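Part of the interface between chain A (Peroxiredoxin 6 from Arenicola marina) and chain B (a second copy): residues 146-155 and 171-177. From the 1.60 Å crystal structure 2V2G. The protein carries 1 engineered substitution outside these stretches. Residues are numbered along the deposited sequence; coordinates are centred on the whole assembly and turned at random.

Chain A, residues 146-155: PATTGRNFSE
Chain B (171-177) VATPADW

How do the two segments lie? They run parallel, 9° apart, with Thr A149 bridged to Thr B173 (CA to CA 5.3 Å). Thr B173 N donates to Thr A148 O at 3.0 Å, and Gly A150 N to Thr B173 O at 2.9 Å. Farther along, Asp B176 N donates to Arg A151 O at 3.0 Å.

What shapes the backbones? A type I turn, Pro A146 to Thr A149, leads into extended Thr A149 to Asn A152 before the helix begins at Phe A153. In chain B, strand Val B171 and Ala B172 leads to a type II turn, Pro B174 to Trp B177, with Asp B176 at 65/14. Gly A150 (-63/148) has no CB; an ideal one would lie 2.6 Å from Thr B173 O.

Where do the threonines point? CA-to-CB points away in Thr A149 (m), sideways in Thr A148 (p) and Thr B173 (p). Thr A148 OG1 bonds Thr A149 OG1 at 2.8 Å. A water O lies 2.8 Å from Thr B173 OG1, 2.7 Å from Gly A150 O and 2.8 Å from Pro B174 O.

How is the helix start arranged? Asn A152 is t, chi2 -3°; its OD1 accepts from Glu A155 N at 3.1 Å, the capping bond, and Ser A154 OG (p) at 2.7 Å. Asp B176 is m, chi2 -53°, its OD1 3.6 Å from unpartnered Phe A153 N.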

# COMPACT_ATOMS: atom_id res chain seq x y z
N PRO A 146 0.44 -0.41 9.68
CA PRO A 146 0.55 -0.81 11.07
C PRO A 146 -0.80 -1.02 11.79
O PRO A 146 -1.88 -0.61 11.25
CB PRO A 146 1.29 0.37 11.68
CG PRO A 146 0.76 1.55 10.93
CD PRO A 146 0.62 1.03 9.48
N ALA A 147 -0.76 -1.56 13.02
CA ALA A 147 -1.98 -1.82 13.75
C ALA A 147 -2.85 -0.57 13.96
O ALA A 147 -4.04 -0.65 14.07
CB ALA A 147 -1.63 -2.46 15.10
N THR A 148 -2.22 0.59 14.05
CA THR A 148 -2.91 1.85 14.31
C THR A 148 -3.88 2.30 13.20
O THR A 148 -4.73 3.17 13.42
CB THR A 148 -1.86 3.05 14.40
OG1 THR A 148 -1.05 3.16 13.21
CG2 THR A 148 -0.99 2.92 15.64
N THR A 149 -3.66 1.78 12.00
CA THR A 149 -4.12 2.44 10.74
C THR A 149 -4.93 1.45 9.88
O THR A 149 -4.39 0.66 9.13
CB THR A 149 -2.96 3.12 9.98
OG1 THR A 149 -2.33 4.05 10.88
CG2 THR A 149 -3.44 3.81 8.66
N GLY A 150 -6.25 1.56 9.98
CA GLY A 150 -7.11 0.73 9.19
C GLY A 150 -6.96 0.96 7.72
O GLY A 150 -6.64 2.03 7.29
N ARG A 151 -7.14 -0.10 6.90
CA ARG A 151 -6.95 -0.04 5.49
C ARG A 151 -8.14 0.57 4.71
O ARG A 151 -9.18 0.86 5.28
CB ARG A 151 -6.68 -1.46 4.98
CG ARG A 151 -5.30 -1.94 5.39
CD ARG A 151 -5.17 -3.40 5.35
NE ARG A 151 -5.85 -4.03 6.45
CZ ARG A 151 -5.69 -5.30 6.82
NH1 ARG A 151 -4.85 -6.14 6.18
NH2 ARG A 151 -6.29 -5.71 7.89
N ASN A 152 -7.86 0.88 3.44
CA ASN A 152 -8.83 1.38 2.45
C ASN A 152 -8.99 0.26 1.41
O ASN A 152 -8.18 0.11 0.50
CB ASN A 152 -8.30 2.71 1.86
CG ASN A 152 -9.12 3.23 0.71
OD1 ASN A 152 -10.07 2.57 0.28
ND2 ASN A 152 -8.76 4.38 0.20
N PHE A 153 -10.09 -0.48 1.54
CA PHE A 153 -10.33 -1.64 0.67
C PHE A 153 -10.87 -1.20 -0.71
O PHE A 153 -10.77 -1.97 -1.66
CB PHE A 153 -11.22 -2.71 1.40
CG PHE A 153 -10.45 -3.55 2.38
CD1 PHE A 153 -9.62 -4.59 1.96
CD2 PHE A 153 -10.47 -3.22 3.73
CE1 PHE A 153 -8.82 -5.34 2.89
CE2 PHE A 153 -9.72 -3.94 4.64
CZ PHE A 153 -8.89 -5.01 4.23
N SER A 154 -11.36 0.02 -0.84
CA SER A 154 -11.67 0.56 -2.20
C SER A 154 -10.39 0.76 -3.03
O SER A 154 -10.40 0.52 -4.23
CB SER A 154 -12.52 1.79 -2.16
OG SER A 154 -11.82 2.92 -1.72
N GLU A 155 -9.32 1.19 -2.39
CA GLU A 155 -8.02 1.28 -3.09
C GLU A 155 -7.53 -0.11 -3.52
O GLU A 155 -6.96 -0.28 -4.58
CB GLU A 155 -6.95 1.95 -2.20
CG GLU A 155 -5.55 1.92 -2.80
CD GLU A 155 -5.37 2.69 -4.08
OE1 GLU A 155 -6.33 3.46 -4.46
OE2 GLU A 155 -4.23 2.66 -4.63
N VAL B 171 -5.96 6.03 20.24
CA VAL B 171 -6.96 5.65 19.31
C VAL B 171 -6.30 4.94 18.11
O VAL B 171 -5.05 5.01 17.94
CB VAL B 171 -7.78 6.85 18.84
CG1 VAL B 171 -8.45 7.55 20.02
CG2 VAL B 171 -6.91 7.77 17.98
N ALA B 172 -7.14 4.27 17.34
CA ALA B 172 -6.76 3.68 16.05
C ALA B 172 -7.88 3.95 15.06
O ALA B 172 -9.07 4.02 15.42
CB ALA B 172 -6.52 2.16 16.20
N THR B 173 -7.51 4.15 13.80
CA THR B 173 -8.46 4.60 12.81
C THR B 173 -9.09 3.38 12.07
O THR B 173 -8.39 2.43 11.67
CB THR B 173 -7.82 5.61 11.80
OG1 THR B 173 -6.72 4.99 11.12
CG2 THR B 173 -7.32 6.87 12.57
N PRO B 174 -10.43 3.34 11.99
CA PRO B 174 -11.10 2.17 11.42
C PRO B 174 -10.94 2.06 9.89
O PRO B 174 -10.41 2.96 9.24
CB PRO B 174 -12.56 2.34 11.83
CG PRO B 174 -12.69 3.83 11.99
CD PRO B 174 -11.38 4.35 12.46
N ALA B 175 -11.50 0.97 9.34
CA ALA B 175 -11.58 0.81 7.91
C ALA B 175 -12.12 2.11 7.29
O ALA B 175 -13.14 2.62 7.72
CB ALA B 175 -12.50 -0.33 7.56
N ASP B 176 -11.45 2.60 6.25
CA ASP B 176 -11.98 3.70 5.39
C ASP B 176 -12.15 5.05 6.11
O ASP B 176 -12.78 5.99 5.57
CB ASP B 176 -13.31 3.28 4.77
CG ASP B 176 -13.19 2.01 3.94
OD1 ASP B 176 -12.30 1.99 3.06
OD2 ASP B 176 -13.99 1.07 4.17
N TRP B 177 -11.53 5.16 7.29
CA TRP B 177 -11.52 6.43 8.06
C TRP B 177 -11.00 7.61 7.24
O TRP B 177 -9.98 7.50 6.55
CB TRP B 177 -10.68 6.28 9.32
CG TRP B 177 -10.45 7.53 10.10
CD1 TRP B 177 -11.19 8.01 11.12
CD2 TRP B 177 -9.29 8.38 9.98
NE1 TRP B 177 -10.58 9.14 11.65
CE2 TRP B 177 -9.41 9.39 10.96
CE3 TRP B 177 -8.17 8.40 9.13
CZ2 TRP B 177 -8.47 10.43 11.09
CZ3 TRP B 177 -7.24 9.36 9.30
CH2 TRP B 177 -7.42 10.39 10.25
O HOH W 1 -7.85 4.00 8.75
O HOH W 2 -13.83 0.54 1.16